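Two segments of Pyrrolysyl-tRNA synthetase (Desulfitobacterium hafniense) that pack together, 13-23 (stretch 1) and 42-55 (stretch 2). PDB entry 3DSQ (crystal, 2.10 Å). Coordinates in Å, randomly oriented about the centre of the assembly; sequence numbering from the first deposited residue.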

ATOM      1  N   PHE B  13     -38.429  -8.826 -13.378  1.00 34.08           N
ATOM      2  CA  PHE B  13     -37.259  -8.761 -12.510  1.00 31.82           C
ATOM      3  C   PHE B  13     -36.553  -7.415 -12.580  1.00 28.43           C
ATOM      4  O   PHE B  13     -36.962  -6.540 -13.335  1.00 29.38           O
ATOM      5  CB  PHE B  13     -36.284  -9.890 -12.857  1.00 33.22           C
ATOM      6  CG  PHE B  13     -36.900 -11.254 -12.782  1.00 36.37           C
ATOM      7  CD1 PHE B  13     -37.570 -11.792 -13.879  1.00 37.38           C
ATOM      8  CD2 PHE B  13     -36.847 -11.990 -11.600  1.00 36.02           C
ATOM      9  CE1 PHE B  13     -38.180 -13.043 -13.800  1.00 37.72           C
ATOM     10  CE2 PHE B  13     -37.454 -13.243 -11.509  1.00 35.97           C
ATOM     11  CZ  PHE B  13     -38.123 -13.770 -12.611  1.00 38.71           C
ATOM     12  N   TRP B  14     -35.505  -7.250 -11.779  1.00 25.89           N
ATOM     13  CA  TRP B  14     -34.749  -6.000 -11.745  1.00 27.88           C
ATOM     14  C   TRP B  14     -34.162  -5.692 -13.120  1.00 29.67           C
ATOM     15  O   TRP B  14     -33.829  -6.609 -13.873  1.00 26.77           O
ATOM     16  CB  TRP B  14     -33.565  -6.089 -10.769  1.00 26.09           C
ATOM     17  CG  TRP B  14     -33.908  -6.417  -9.356  1.00 26.18           C
ATOM     18  CD1 TRP B  14     -33.315  -7.364  -8.573  1.00 28.08           C
ATOM     19  CD2 TRP B  14     -34.901  -5.788  -8.544  1.00 23.69           C
ATOM     20  NE1 TRP B  14     -33.876  -7.367  -7.319  1.00 26.04           N
ATOM     21  CE2 TRP B  14     -34.853  -6.407  -7.273  1.00 26.09           C
ATOM     22  CE3 TRP B  14     -35.824  -4.757  -8.764  1.00 24.25           C
ATOM     23  CZ2 TRP B  14     -35.697  -6.029  -6.219  1.00 25.46           C
ATOM     24  CZ3 TRP B  14     -36.662  -4.377  -7.721  1.00 27.72           C
ATOM     25  CH2 TRP B  14     -36.592  -5.016  -6.457  1.00 28.05           C
ATOM     26  N   THR B  15     -34.052  -4.404 -13.441  1.00 29.56           N
ATOM     27  CA  THR B  15     -33.424  -4.001 -14.688  1.00 30.93           C
ATOM     28  C   THR B  15     -31.952  -4.118 -14.317  1.00 32.05           C
ATOM     29  O   THR B  15     -31.609  -4.073 -13.127  1.00 31.73           O
ATOM     30  CB  THR B  15     -33.711  -2.540 -15.044  1.00 31.16           C
ATOM     31  OG1 THR B  15     -33.240  -1.693 -13.987  1.00 27.18           O
ATOM     32  CG2 THR B  15     -35.211  -2.321 -15.275  1.00 30.68           C
ATOM     33  N   LYS B  16     -31.084  -4.266 -15.311  1.00 29.55           N
ATOM     34  CA  LYS B  16     -29.660  -4.399 -15.049  1.00 29.32           C
ATOM     35  C   LYS B  16     -29.150  -3.290 -14.139  1.00 30.66           C
ATOM     36  O   LYS B  16     -28.301  -3.535 -13.275  1.00 30.95           O
ATOM     37  CB  LYS B  16     -28.874  -4.399 -16.369  1.00 31.76           C
ATOM     38  CG  LYS B  16     -27.357  -4.551 -16.213  1.00 33.25           C
ATOM     39  CD  LYS B  16     -26.978  -5.868 -15.530  1.00 37.42           C
ATOM     40  CE  LYS B  16     -25.459  -6.033 -15.400  1.00 35.31           C
ATOM     41  NZ  LYS B  16     -24.801  -4.757 -14.979  1.00 37.08           N
ATOM     42  N   VAL B  17     -29.662  -2.072 -14.317  1.00 28.36           N
ATOM     43  CA  VAL B  17     -29.212  -0.960 -13.494  1.00 29.49           C
ATOM     44  C   VAL B  17     -29.700  -1.056 -12.034  1.00 29.62           C
ATOM     45  O   VAL B  17     -28.990  -0.657 -11.111  1.00 28.16           O
ATOM     46  CB  VAL B  17     -29.644   0.388 -14.100  1.00 30.27           C
ATOM     47  CG1 VAL B  17     -31.130   0.621 -13.885  1.00 31.86           C
ATOM     48  CG2 VAL B  17     -28.812   1.503 -13.497  1.00 31.49           C
ATOM     49  N   GLN B  18     -30.906  -1.576 -11.833  1.00 28.95           N
ATOM     50  CA  GLN B  18     -31.450  -1.739 -10.484  1.00 29.31           C
ATOM     51  C   GLN B  18     -30.668  -2.839  -9.792  1.00 28.84           C
ATOM     52  O   GLN B  18     -30.306  -2.723  -8.619  1.00 28.51           O
ATOM     53  CB  GLN B  18     -32.918  -2.137 -10.546  1.00 25.76           C
ATOM     54  CG  GLN B  18     -33.805  -1.076 -11.120  1.00 25.84           C
ATOM     55  CD  GLN B  18     -35.228  -1.537 -11.220  1.00 24.26           C
ATOM     56  OE1 GLN B  18     -35.496  -2.653 -11.664  1.00 25.19           O
ATOM     57  NE2 GLN B  18     -36.158  -0.684 -10.809  1.00 24.83           N
ATOM     58  N   TYR B  19     -30.407  -3.904 -10.544  1.00 29.01           N
ATOM     59  CA  TYR B  19     -29.650  -5.041 -10.046  1.00 28.38           C
ATOM     60  C   TYR B  19     -28.250  -4.594  -9.595  1.00 28.67           C
ATOM     61  O   TYR B  19     -27.788  -4.958  -8.507  1.00 26.31           O
ATOM     62  CB  TYR B  19     -29.541  -6.088 -11.150  1.00 28.45           C
ATOM     63  CG  TYR B  19     -28.845  -7.366 -10.754  1.00 28.45           C
ATOM     64  CD1 TYR B  19     -29.544  -8.410 -10.138  1.00 31.64           C
ATOM     65  CD2 TYR B  19     -27.482  -7.541 -11.004  1.00 30.18           C
ATOM     66  CE1 TYR B  19     -28.899  -9.603  -9.785  1.00 32.10           C
ATOM     67  CE2 TYR B  19     -26.829  -8.725 -10.656  1.00 31.16           C
ATOM     68  CZ  TYR B  19     -27.542  -9.749 -10.052  1.00 33.21           C
ATOM     69  OH  TYR B  19     -26.896 -10.924  -9.738  1.00 37.39           O
ATOM     70  N   GLN B  20     -27.581  -3.800 -10.429  1.00 27.17           N
ATOM     71  CA  GLN B  20     -26.244  -3.316 -10.105  1.00 27.67           C
ATOM     72  C   GLN B  20     -26.247  -2.434  -8.855  1.00 26.39           C
ATOM     73  O   GLN B  20     -25.333  -2.500  -8.038  1.00 25.28           O
ATOM     74  CB  GLN B  20     -25.654  -2.507 -11.268  1.00 30.25           C
ATOM     75  CG  GLN B  20     -24.246  -2.002 -10.972  1.00 37.27           C
ATOM     76  CD  GLN B  20     -23.694  -1.054 -12.035  1.00 42.49           C
ATOM     77  OE1 GLN B  20     -24.186   0.067 -12.212  1.00 43.95           O
ATOM     78  NE2 GLN B  20     -22.662  -1.503 -12.741  1.00 44.29           N
ATOM     79  N   ARG B  21     -27.262  -1.589  -8.739  1.00 24.35           N
ATOM     80  CA  ARG B  21     -27.398  -0.695  -7.599  1.00 27.39           C
ATOM     81  C   ARG B  21     -27.560  -1.511  -6.305  1.00 26.66           C
ATOM     82  O   ARG B  21     -26.886  -1.264  -5.307  1.00 27.76           O
ATOM     83  CB  ARG B  21     -28.606   0.229  -7.822  1.00 26.08           C
ATOM     84  CG  ARG B  21     -28.899   1.211  -6.688  1.00 29.53           C
ATOM     85  CD  ARG B  21     -27.663   1.978  -6.259  1.00 30.14           C
ATOM     86  NE  ARG B  21     -27.983   3.072  -5.347  1.00 32.80           N
ATOM     87  CZ  ARG B  21     -27.078   3.853  -4.763  1.00 31.30           C
ATOM     88  NH1 ARG B  21     -25.785   3.663  -4.988  1.00 33.19           N
ATOM     89  NH2 ARG B  21     -27.470   4.833  -3.964  1.00 31.38           N
ATOM     90  N   LEU B  22     -28.444  -2.497  -6.339  1.00 26.87           N
ATOM     91  CA  LEU B  22     -28.680  -3.343  -5.184  1.00 27.96           C
ATOM     92  C   LEU B  22     -27.411  -4.097  -4.810  1.00 28.78           C
ATOM     93  O   LEU B  22     -27.162  -4.367  -3.629  1.00 25.09           O
ATOM     94  CB  LEU B  22     -29.821  -4.323  -5.474  1.00 28.09           C
ATOM     95  CG  LEU B  22     -31.184  -3.656  -5.716  1.00 30.63           C
ATOM     96  CD1 LEU B  22     -32.224  -4.723  -6.005  1.00 31.78           C
ATOM     97  CD2 LEU B  22     -31.603  -2.820  -4.497  1.00 33.23           C
ATOM     98  N   LYS B  23     -26.598  -4.428  -5.813  1.00 28.02           N
ATOM     99  CA  LYS B  23     -25.355  -5.145  -5.550  1.00 28.31           C
ATOM    100  C   LYS B  23     -24.342  -4.235  -4.871  1.00 26.72           C
ATOM    101  O   LYS B  23     -23.668  -4.650  -3.934  1.00 28.25           O
ATOM    102  CB  LYS B  23     -24.755  -5.710  -6.843  1.00 30.87           C
ATOM    103  CG  LYS B  23     -24.745  -7.228  -6.903  1.00 33.31           C
ATOM    104  CD  LYS B  23     -23.697  -7.755  -7.887  1.00 35.07           C
ATOM    105  CE  LYS B  23     -23.682  -9.280  -7.905  1.00 36.76           C
ATOM    106  NZ  LYS B  23     -22.599  -9.824  -8.785  1.00 41.15           N
TER
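Stretch 2 42-55: RDRAFQGIEHQLMS

Stretch 2 is helical throughout, and it runs nearly parallel to the helix that begins at Lys16: the axes cross at 20° and come within 10.4 Å, and the nearest CA pairs include Gln18 with Phe46 and Leu22 with Glu50. Before the helix the backbone is extended, and Phe13 O accepts two hydrogen bonds from one guanidinium, from Arg42 NE at 2.8 Å and from Arg42 NH2 at 3.1 Å. Trp14 starts pointing away, yet its indole reaches back: CZ3 lies 3.5 Å from Phe46 CB, and CZ2 lies 4.0 Å from Ile49 CD1, while the edge of the Phe46 ring faces the indole in an offset edge-to-face pair.

Thr15 caps the helix, its OG1 accepting from Gln18 N at 3.2 Å, and its CG2 covers one face of the Arg42 guanidinium. Gln18 returns the favour, OE1 taking Thr15 N at 2.9 Å; its NE2 makes a weak bond to Asp43 OD1 at 3.3 Å, and its CG sits over the Phe46 ring, so one side chain serves cap, polar bridge and packing. One turn on, Arg21 NE forms a salt bridge with Glu50 OE2 at 2.9 Å, a charged pair beside the apolar knob that follows. Leu22 closes the contact as that knob, among Phe46, Ile49, Glu50 and Leu53, with CD2 4.0 Å from Leu53 CD1.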

ATOM      1  N   ARG B  42     -42.371  -3.439  -9.332  1.00 36.54           N
ATOM      2  CA  ARG B  42     -40.954  -3.730  -9.150  1.00 36.06           C
ATOM      3  C   ARG B  42     -40.176  -2.453  -8.867  1.00 35.20           C
ATOM      4  O   ARG B  42     -39.353  -2.408  -7.953  1.00 34.75           O
ATOM      5  CB  ARG B  42     -40.400  -4.436 -10.391  1.00 36.11           C
ATOM      6  CG  ARG B  42     -38.906  -4.275 -10.595  1.00 35.88           C
ATOM      7  CD  ARG B  42     -38.667  -3.352 -11.769  1.00 38.41           C
ATOM      8  NE  ARG B  42     -38.334  -4.110 -12.969  1.00 40.48           N
ATOM      9  CZ  ARG B  42     -38.423  -3.639 -14.208  1.00 38.34           C
ATOM     10  NH1 ARG B  42     -38.847  -2.405 -14.430  1.00 34.76           N
ATOM     11  NH2 ARG B  42     -38.069  -4.411 -15.225  1.00 40.02           N
ATOM     12  N   ASP B  43     -40.437  -1.415  -9.652  1.00 35.61           N
ATOM     13  CA  ASP B  43     -39.760  -0.143  -9.453  1.00 35.57           C
ATOM     14  C   ASP B  43     -40.065   0.339  -8.030  1.00 37.03           C
ATOM     15  O   ASP B  43     -39.181   0.823  -7.320  1.00 35.60           O
ATOM     16  CB  ASP B  43     -40.239   0.881 -10.486  1.00 33.44           C
ATOM     17  CG  ASP B  43     -39.796   0.533 -11.909  1.00 36.43           C
ATOM     18  OD1 ASP B  43     -39.189  -0.539 -12.107  1.00 33.70           O
ATOM     19  OD2 ASP B  43     -40.057   1.332 -12.839  1.00 36.84           O
ATOM     20  N   ARG B  44     -41.321   0.198  -7.619  1.00 37.08           N
ATOM     21  CA  ARG B  44     -41.731   0.608  -6.280  1.00 38.24           C
ATOM     22  C   ARG B  44     -40.946  -0.170  -5.228  1.00 36.98           C
ATOM     23  O   ARG B  44     -40.400   0.401  -4.289  1.00 37.39           O
ATOM     24  CB  ARG B  44     -43.227   0.354  -6.087  1.00 39.29           C
ATOM     25  CG  ARG B  44     -43.673   0.408  -4.639  1.00 42.26           C
ATOM     26  CD  ARG B  44     -44.962  -0.372  -4.460  1.00 44.69           C
ATOM     27  NE  ARG B  44     -46.116   0.382  -4.918  1.00 45.63           N
ATOM     28  CZ  ARG B  44     -47.288  -0.159  -5.226  1.00 48.05           C
ATOM     29  NH1 ARG B  44     -47.459  -1.472  -5.129  1.00 46.40           N
ATOM     30  NH2 ARG B  44     -48.292   0.617  -5.621  1.00 47.22           N
ATOM     31  N   ALA B  45     -40.898  -1.484  -5.385  1.00 35.21           N
ATOM     32  CA  ALA B  45     -40.171  -2.316  -4.448  1.00 32.87           C
ATOM     33  C   ALA B  45     -38.703  -1.923  -4.405  1.00 33.20           C
ATOM     34  O   ALA B  45     -38.106  -1.835  -3.332  1.00 29.76           O
ATOM     35  CB  ALA B  45     -40.305  -3.765  -4.841  1.00 34.62           C
ATOM     36  N   PHE B  46     -38.126  -1.686  -5.583  1.00 31.92           N
ATOM     37  CA  PHE B  46     -36.721  -1.319  -5.689  1.00 30.92           C
ATOM     38  C   PHE B  46     -36.373  -0.144  -4.801  1.00 31.54           C
ATOM     39  O   PHE B  46     -35.380  -0.164  -4.071  1.00 30.29           O
ATOM     40  CB  PHE B  46     -36.369  -0.958  -7.131  1.00 30.04           C
ATOM     41  CG  PHE B  46     -35.024  -0.335  -7.270  1.00 27.68           C
ATOM     42  CD1 PHE B  46     -33.875  -1.109  -7.145  1.00 23.82           C
ATOM     43  CD2 PHE B  46     -34.899   1.034  -7.483  1.00 24.39           C
ATOM     44  CE1 PHE B  46     -32.621  -0.529  -7.230  1.00 24.53           C
ATOM     45  CE2 PHE B  46     -33.645   1.626  -7.570  1.00 26.05           C
ATOM     46  CZ  PHE B  46     -32.501   0.842  -7.443  1.00 23.14           C
ATOM     47  N   GLN B  47     -37.206   0.884  -4.892  1.00 32.91           N
ATOM     48  CA  GLN B  47     -37.041   2.107  -4.132  1.00 34.63           C
ATOM     49  C   GLN B  47     -37.027   1.823  -2.631  1.00 34.37           C
ATOM     50  O   GLN B  47     -36.208   2.373  -1.885  1.00 33.56           O
ATOM     51  CB  GLN B  47     -38.182   3.064  -4.483  1.00 36.91           C
ATOM     52  CG  GLN B  47     -37.847   4.528  -4.333  1.00 42.24           C
ATOM     53  CD  GLN B  47     -38.964   5.430  -4.834  1.00 46.95           C
ATOM     54  OE1 GLN B  47     -39.444   5.278  -5.964  1.00 49.80           O
ATOM     55  NE2 GLN B  47     -39.378   6.381  -3.999  1.00 47.39           N
ATOM     56  N   GLY B  48     -37.933   0.957  -2.195  1.00 34.65           N
ATOM     57  CA  GLY B  48     -38.015   0.619  -0.784  1.00 36.96           C
ATOM     58  C   GLY B  48     -36.808  -0.149  -0.283  1.00 37.04           C
ATOM     59  O   GLY B  48     -36.284   0.144   0.794  1.00 36.90           O
ATOM     60  N   ILE B  49     -36.364  -1.135  -1.060  1.00 36.76           N
ATOM     61  CA  ILE B  49     -35.202  -1.926  -0.680  1.00 36.74           C
ATOM     62  C   ILE B  49     -33.943  -1.061  -0.713  1.00 37.46           C
ATOM     63  O   ILE B  49     -33.130  -1.100   0.212  1.00 36.15           O
ATOM     64  CB  ILE B  49     -35.027  -3.144  -1.613  1.00 36.90           C
ATOM     65  CG1 ILE B  49     -36.209  -4.104  -1.425  1.00 36.21           C
ATOM     66  CG2 ILE B  49     -33.698  -3.842  -1.332  1.00 34.16           C
ATOM     67  CD1 ILE B  49     -36.182  -5.296  -2.360  1.00 36.90           C
ATOM     68  N   GLU B  50     -33.778  -0.278  -1.774  1.00 37.50           N
ATOM     69  CA  GLU B  50     -32.610   0.588  -1.865  1.00 37.30           C
ATOM     70  C   GLU B  50     -32.551   1.464  -0.614  1.00 36.60           C
ATOM     71  O   GLU B  50     -31.517   1.562   0.045  1.00 36.69           O
ATOM     72  CB  GLU B  50     -32.691   1.479  -3.103  1.00 35.71           C
ATOM     73  CG  GLU B  50     -31.558   2.491  -3.182  1.00 37.60           C
ATOM     74  CD  GLU B  50     -31.747   3.500  -4.304  1.00 37.90           C
ATOM     75  OE1 GLU B  50     -32.865   4.037  -4.423  1.00 39.25           O
ATOM     76  OE2 GLU B  50     -30.779   3.762  -5.049  1.00 34.13           O
ATOM     77  N   HIS B  51     -33.679   2.093  -0.302  1.00 37.04           N
ATOM     78  CA  HIS B  51     -33.802   2.976   0.852  1.00 37.51           C
ATOM     79  C   HIS B  51     -33.256   2.351   2.132  1.00 35.29           C
ATOM     80  O   HIS B  51     -32.515   2.991   2.869  1.00 34.69           O
ATOM     81  CB  HIS B  51     -35.268   3.353   1.071  1.00 40.86           C
ATOM     82  CG  HIS B  51     -35.479   4.281   2.224  1.00 46.80           C
ATOM     83  ND1 HIS B  51     -35.153   5.621   2.169  1.00 49.29           N
ATOM     84  CD2 HIS B  51     -35.941   4.056   3.477  1.00 46.94           C
ATOM     85  CE1 HIS B  51     -35.404   6.181   3.338  1.00 49.28           C
ATOM     86  NE2 HIS B  51     -35.882   5.254   4.150  1.00 50.68           N
ATOM     87  N   GLN B  52     -33.645   1.107   2.392  1.00 35.75           N
ATOM     88  CA  GLN B  52     -33.197   0.372   3.567  1.00 35.09           C
ATOM     89  C   GLN B  52     -31.701   0.066   3.486  1.00 34.24           C
ATOM     90  O   GLN B  52     -30.996   0.105   4.496  1.00 31.64           O
ATOM     91  CB  GLN B  52     -33.977  -0.939   3.695  1.00 38.24           C
ATOM     92  CG  GLN B  52     -33.463  -1.882   4.790  1.00 44.71           C
ATOM     93  CD  GLN B  52     -33.631  -1.315   6.194  1.00 49.03           C
ATOM     94  OE1 GLN B  52     -34.745  -1.003   6.618  1.00 51.68           O
ATOM     95  NE2 GLN B  52     -32.523  -1.182   6.922  1.00 49.98           N
ATOM     96  N   LEU B  53     -31.212  -0.250   2.287  1.00 32.31           N
ATOM     97  CA  LEU B  53     -29.790  -0.556   2.139  1.00 31.53           C
ATOM     98  C   LEU B  53     -28.952   0.698   2.339  1.00 29.42           C
ATOM     99  O   LEU B  53     -27.884   0.654   2.950  1.00 29.03           O
ATOM    100  CB  LEU B  53     -29.501  -1.174   0.763  1.00 31.92           C
ATOM    101  CG  LEU B  53     -30.182  -2.524   0.502  1.00 32.80           C
ATOM    102  CD1 LEU B  53     -29.838  -3.034  -0.904  1.00 31.17           C
ATOM    103  CD2 LEU B  53     -29.744  -3.520   1.564  1.00 31.14           C
ATOM    104  N   MET B  54     -29.434   1.825   1.835  1.00 30.26           N
ATOM    105  CA  MET B  54     -28.684   3.061   2.000  1.00 33.11           C
ATOM    106  C   MET B  54     -28.607   3.400   3.483  1.00 33.06           C
ATOM    107  O   MET B  54     -27.561   3.828   3.981  1.00 31.70           O
ATOM    108  CB  MET B  54     -29.337   4.193   1.208  1.00 33.90           C
ATOM    109  CG  MET B  54     -29.219   3.985  -0.306  1.00 38.85           C
ATOM    110  SD  MET B  54     -30.097   5.210  -1.285  1.00 43.37           S
ATOM    111  CE  MET B  54     -28.839   6.286  -1.693  1.00 43.68           C
ATOM    112  N   SER B  55     -29.712   3.175   4.187  1.00 33.72           N
ATOM    113  CA  SER B  55     -29.779   3.444   5.619  1.00 34.56           C
ATOM    114  C   SER B  55     -28.747   2.587   6.339  1.00 33.27           C
ATOM    115  O   SER B  55     -27.973   3.087   7.149  1.00 35.97           O
ATOM    116  CB  SER B  55     -31.185   3.132   6.150  1.00 35.87           C
ATOM    117  OG  SER B  55     -31.243   3.314   7.556  1.00 38.22           O
TER